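Local coordinates for protein 2-methyl-3-hydroxypyridine-5-carboxylic acid oxygenase (Mesorhizobium loti, PDB 3ALJ) that uses a flavin-adenine dinucleotide cofactor to oxygenate 2-methyl-3-hydroxypyridine-5-carboxylic acid, probably in bacterial breakdown of vitamin B6 compounds, at residues Ala149-Arg163 / Gly281-Met293. Numbering follows the deposited sequence. Where two conformers were deposited one is given.
Sequences ADLIVGADGVGSKVR and GKVALVGDAAHAM. With FAD (flavin-adenine dinucleotide), chain B.
I152, V153 and G154 pair in parallel with V283, A284 and L285, the strand axes 4.7 Å apart and 21° from alignment, and a ladder of four backbone hydrogen bonds runs from I152 N to K282 O as far as V286 N to G154 O. These neighbouring strands belong to the Rossmann-like sheet of the FAD-binding domain, where strand 13-17 lies on the other side of 151-154. At G154 a CB on the face of V283 and L285 would collide with L285 CD2; V162 fills that side instead, its CG1, anti to the backbone N (chi1 169°), reaching V283 CG1 at 3.7 Å and also touching L285 CD2.

Beyond the strands R163 acts as a clamp. Its aliphatic part crosses L285 at about a right angle, R163 CG lying 3.7 Å from L285 CD1, and a bend at chi3 (64°) turns the guanidinium beneath S160, whose CB sits over the centre of one face. NH1 and NH2 together grip V158 O in the guanidinium plane, while R163 NH1 also donates to A289 O at 2.9 Å. A leucine in its place would probably leave both carbonyls without these donors and remove one tie between the two loops. D156 holds the start of helix 161-166: OD1 takes the hydroxyl of the N-cap S160 from above the carboxylate plane, and OD2 the V162 amide, through its syn lone pair.

The loops so fastened meet the FAD diphosphate. D288 N donates directly to FAD O2P at 2.8 Å and D288 OD1 accepts from FAD O3', while the amides of G157 and A289 reach FAD O2P through a water that V286 O also binds. The R163 bonds to V158 O and A289 O are consistent with a fixed spacing of these cofactor-binding loops.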
# COMPACT_ATOMS: atom_id res chain seq x y z
N ALA A 149 -8.19 23.18 -13.43
CA ALA A 149 -8.78 22.78 -12.19
C ALA A 149 -8.36 23.73 -11.09
O ALA A 149 -7.28 24.34 -11.16
CB ALA A 149 -8.39 21.31 -11.87
N ASP A 150 -9.10 23.67 -9.97
CA ASP A 150 -8.61 24.36 -8.76
C ASP A 150 -7.60 23.56 -7.94
O ASP A 150 -6.88 24.10 -7.13
CB ASP A 150 -9.82 24.62 -7.86
CG ASP A 150 -10.98 25.39 -8.65
OD1 ASP A 150 -10.64 26.57 -9.07
OD2 ASP A 150 -12.06 24.90 -8.95
N LEU A 151 -7.54 22.24 -8.23
CA LEU A 151 -6.55 21.35 -7.51
C LEU A 151 -6.23 20.26 -8.48
O LEU A 151 -7.09 19.74 -9.18
CB LEU A 151 -7.27 20.74 -6.28
CG LEU A 151 -6.51 19.59 -5.56
CD1 LEU A 151 -5.31 20.18 -4.80
CD2 LEU A 151 -7.52 18.85 -4.69
N ILE A 152 -4.93 20.00 -8.50
CA ILE A 152 -4.41 18.84 -9.28
C ILE A 152 -3.78 17.84 -8.31
O ILE A 152 -2.90 18.26 -7.52
CB ILE A 152 -3.35 19.28 -10.28
CG1 ILE A 152 -3.95 20.35 -11.24
CG2 ILE A 152 -2.75 18.06 -11.02
CD1 ILE A 152 -2.96 20.63 -12.30
N VAL A 153 -4.20 16.57 -8.28
CA VAL A 153 -3.63 15.57 -7.41
C VAL A 153 -2.75 14.64 -8.25
O VAL A 153 -3.28 13.90 -9.09
CB VAL A 153 -4.74 14.82 -6.69
CG1 VAL A 153 -4.12 13.76 -5.75
CG2 VAL A 153 -5.61 15.82 -5.77
N GLY A 154 -1.48 14.63 -7.93
CA GLY A 154 -0.54 13.68 -8.56
C GLY A 154 -0.49 12.43 -7.70
O GLY A 154 0.26 12.35 -6.78
N ALA A 155 -1.37 11.49 -8.02
CA ALA A 155 -1.43 10.15 -7.29
C ALA A 155 -1.05 9.09 -8.33
O ALA A 155 -1.61 7.98 -8.33
CB ALA A 155 -2.90 9.96 -6.83
N ASP A 156 -0.02 9.42 -9.12
CA ASP A 156 0.38 8.56 -10.24
C ASP A 156 1.58 7.73 -10.05
O ASP A 156 2.28 7.39 -11.01
CB ASP A 156 0.38 9.46 -11.55
CG ASP A 156 1.16 10.74 -11.40
OD1 ASP A 156 1.34 11.36 -10.32
OD2 ASP A 156 1.66 11.24 -12.50
N GLY A 157 1.79 7.33 -8.79
CA GLY A 157 2.74 6.25 -8.53
C GLY A 157 4.22 6.67 -8.48
O GLY A 157 4.56 7.82 -8.66
N VAL A 158 5.13 5.69 -8.32
CA VAL A 158 6.55 5.98 -8.14
C VAL A 158 7.12 6.67 -9.36
O VAL A 158 8.07 7.43 -9.20
CB VAL A 158 7.37 4.65 -7.95
CG1 VAL A 158 7.19 4.06 -6.64
CG2 VAL A 158 7.09 3.64 -9.05
N GLY A 159 6.52 6.39 -10.56
CA GLY A 159 6.98 7.08 -11.83
C GLY A 159 6.14 8.29 -12.16
O GLY A 159 6.12 8.67 -13.34
N SER A 160 5.51 8.96 -11.19
CA SER A 160 4.62 10.13 -11.44
C SER A 160 5.19 11.13 -12.45
O SER A 160 6.29 11.73 -12.26
CB SER A 160 4.57 10.91 -10.09
OG SER A 160 3.86 12.09 -10.22
N LYS A 161 4.37 11.31 -13.46
CA LYS A 161 4.64 12.36 -14.45
C LYS A 161 4.13 13.69 -14.03
O LYS A 161 4.65 14.72 -14.48
CB LYS A 161 4.05 11.93 -15.85
CG LYS A 161 4.95 10.85 -16.55
CD LYS A 161 4.33 10.46 -17.93
CE LYS A 161 5.20 9.38 -18.51
NZ LYS A 161 4.64 9.18 -19.89
N VAL A 162 3.09 13.74 -13.17
CA VAL A 162 2.75 14.99 -12.59
C VAL A 162 3.98 15.55 -11.84
O VAL A 162 4.32 16.75 -12.01
CB VAL A 162 1.49 14.82 -11.67
CG1 VAL A 162 1.22 16.09 -10.80
CG2 VAL A 162 0.24 14.37 -12.51
N ARG A 163 4.66 14.73 -11.03
CA ARG A 163 5.83 15.17 -10.35
C ARG A 163 6.98 15.50 -11.31
O ARG A 163 7.51 16.62 -11.24
CB ARG A 163 6.30 13.99 -9.49
CG ARG A 163 7.62 14.26 -8.71
CD ARG A 163 8.16 12.99 -8.11
NE ARG A 163 8.53 12.02 -9.13
CZ ARG A 163 8.42 10.72 -9.05
NH1 ARG A 163 7.91 10.09 -8.01
NH2 ARG A 163 8.89 10.01 -10.07
N GLY A 281 2.19 25.17 -5.99
CA GLY A 281 0.97 25.82 -6.40
C GLY A 281 -0.28 24.99 -6.06
O GLY A 281 -0.54 24.72 -4.84
N LYS A 282 -1.09 24.72 -7.06
CA LYS A 282 -2.33 23.97 -6.88
C LYS A 282 -2.11 22.44 -7.08
O LYS A 282 -3.10 21.76 -7.11
CB LYS A 282 -3.41 24.43 -7.82
CG LYS A 282 -3.83 25.96 -7.57
CD LYS A 282 -4.74 26.40 -8.78
CE LYS A 282 -4.81 27.94 -9.06
NZ LYS A 282 -5.28 28.47 -7.82
N VAL A 283 -0.85 22.02 -7.16
CA VAL A 283 -0.54 20.56 -7.36
C VAL A 283 -0.08 19.97 -6.03
O VAL A 283 0.82 20.45 -5.36
CB VAL A 283 0.61 20.43 -8.36
CG1 VAL A 283 1.05 18.95 -8.45
CG2 VAL A 283 0.11 20.92 -9.79
N ALA A 284 -0.71 18.81 -5.65
CA ALA A 284 -0.25 18.01 -4.48
C ALA A 284 0.09 16.65 -4.97
O ALA A 284 -0.69 16.00 -5.73
CB ALA A 284 -1.33 17.89 -3.50
N LEU A 285 1.24 16.19 -4.52
CA LEU A 285 1.72 14.79 -4.82
C LEU A 285 1.34 13.90 -3.63
O LEU A 285 1.68 14.23 -2.49
CB LEU A 285 3.24 14.77 -4.97
CG LEU A 285 3.69 15.74 -6.11
CD1 LEU A 285 5.22 15.62 -6.20
CD2 LEU A 285 3.05 15.43 -7.48
N VAL A 286 0.70 12.77 -3.90
CA VAL A 286 0.12 11.88 -2.80
C VAL A 286 0.57 10.48 -3.07
O VAL A 286 0.44 10.03 -4.23
CB VAL A 286 -1.44 11.92 -2.76
CG1 VAL A 286 -1.92 13.42 -2.46
CG2 VAL A 286 -2.18 11.13 -3.93
N GLY A 287 0.97 9.71 -2.07
CA GLY A 287 1.19 8.30 -2.29
C GLY A 287 2.61 8.03 -2.77
O GLY A 287 3.53 8.77 -2.40
N ASP A 288 2.77 6.94 -3.53
CA ASP A 288 4.11 6.57 -3.95
C ASP A 288 4.77 7.69 -4.88
O ASP A 288 6.01 7.67 -5.02
CB ASP A 288 4.04 5.29 -4.79
CG ASP A 288 4.01 4.01 -3.92
OD1 ASP A 288 3.90 4.11 -2.69
OD2 ASP A 288 4.12 2.93 -4.55
N ALA A 289 3.96 8.55 -5.45
CA ALA A 289 4.51 9.70 -6.21
C ALA A 289 5.45 10.52 -5.30
O ALA A 289 6.38 11.19 -5.80
CB ALA A 289 3.39 10.58 -6.73
N ALA A 290 5.12 10.56 -3.99
CA ALA A 290 5.86 11.39 -3.04
C ALA A 290 6.73 10.63 -2.09
O ALA A 290 7.73 11.16 -1.60
CB ALA A 290 4.86 12.26 -2.27
N HIS A 291 6.29 9.40 -1.68
CA HIS A 291 6.92 8.80 -0.48
C HIS A 291 6.89 7.28 -0.51
O HIS A 291 6.72 6.62 0.50
CB HIS A 291 6.20 9.36 0.80
CG HIS A 291 4.73 9.11 0.83
ND1 HIS A 291 4.18 7.84 0.91
CD2 HIS A 291 3.70 9.98 0.83
CE1 HIS A 291 2.84 7.97 0.94
NE2 HIS A 291 2.53 9.23 0.88
N ALA A 292 7.17 6.70 -1.66
CA ALA A 292 7.29 5.25 -1.67
C ALA A 292 8.37 4.73 -0.77
O ALA A 292 9.40 5.40 -0.60
CB ALA A 292 7.59 4.75 -3.08
N MET A 293 8.12 3.62 -0.06
CA MET A 293 8.94 3.18 1.06
C MET A 293 9.16 1.69 1.07
O MET A 293 8.47 0.96 0.34
CB MET A 293 8.34 3.72 2.35
CG MET A 293 7.00 3.09 2.70
SD MET A 293 6.36 3.69 4.30
CE MET A 293 5.66 5.27 3.76
PA FAD B . -0.13 2.97 -7.15
O1A FAD B . -0.83 1.93 -6.32
O2A FAD B . 1.07 2.64 -7.83
O5B FAD B . -1.21 3.50 -8.18
C5B FAD B . -0.86 4.52 -9.18
C4B FAD B . -1.94 4.31 -10.22
O4B FAD B . -1.64 5.39 -11.17
C3B FAD B . -1.83 3.06 -11.02
O3B FAD B . -3.13 2.44 -11.20
C2B FAD B . -1.14 3.52 -12.35
O2B FAD B . -1.49 2.71 -13.48
C1B FAD B . -1.70 4.88 -12.57
N9A FAD B . -0.82 5.79 -13.23
C8A FAD B . 0.56 5.82 -13.25
N7A FAD B . 1.02 6.88 -13.93
C5A FAD B . -0.11 7.56 -14.38
C6A FAD B . -0.28 8.77 -15.05
N6A FAD B . 0.82 9.49 -15.48
N1A FAD B . -1.53 9.15 -15.29
C2A FAD B . -2.60 8.44 -14.92
N3A FAD B . -2.52 7.27 -14.22
C4A FAD B . -1.24 6.87 -13.94
N1 FAD B . 1.35 -0.99 1.56
C2 FAD B . 0.54 -1.25 2.57
O2 FAD B . -0.17 -0.39 3.11
N3 FAD B . 0.47 -2.55 3.09
C4 FAD B . 1.21 -3.60 2.54
O4 FAD B . 0.99 -4.80 2.95
C4X FAD B . 2.06 -3.29 1.49
N5 FAD B . 2.92 -4.30 0.96
C5X FAD B . 3.82 -3.97 -0.04
C6 FAD B . 4.75 -4.91 -0.51
C7 FAD B . 5.60 -4.60 -1.55
C7M FAD B . 6.61 -5.67 -2.05
C8 FAD B . 5.59 -3.33 -2.10
C8M FAD B . 6.55 -2.93 -3.24
C9 FAD B . 4.67 -2.38 -1.64
C9A FAD B . 3.80 -2.68 -0.56
N10 FAD B . 2.86 -1.69 -0.03
C10 FAD B . 2.05 -2.00 1.00
C1' FAD B . 2.87 -0.27 -0.61
C2' FAD B . 1.72 -0.12 -1.60
O2' FAD B . 1.83 -1.13 -2.62
C3' FAD B . 1.85 1.24 -2.32
O3' FAD B . 2.40 2.20 -1.35
C4' FAD B . 0.57 1.81 -2.77
O4' FAD B . 0.03 0.89 -3.77
C5' FAD B . 0.75 3.12 -3.45
O5' FAD B . -0.53 3.59 -3.88
P FAD B . -0.53 4.80 -4.91
O1P FAD B . -1.95 5.02 -5.22
O2P FAD B . 0.31 5.94 -4.44
O3P FAD B . 0.25 4.23 -6.20
O HOH W 1 -7.33 26.97 -6.65
O HOH W 2 1.05 8.04 -6.03
O HOH W 3 3.84 3.15 -7.31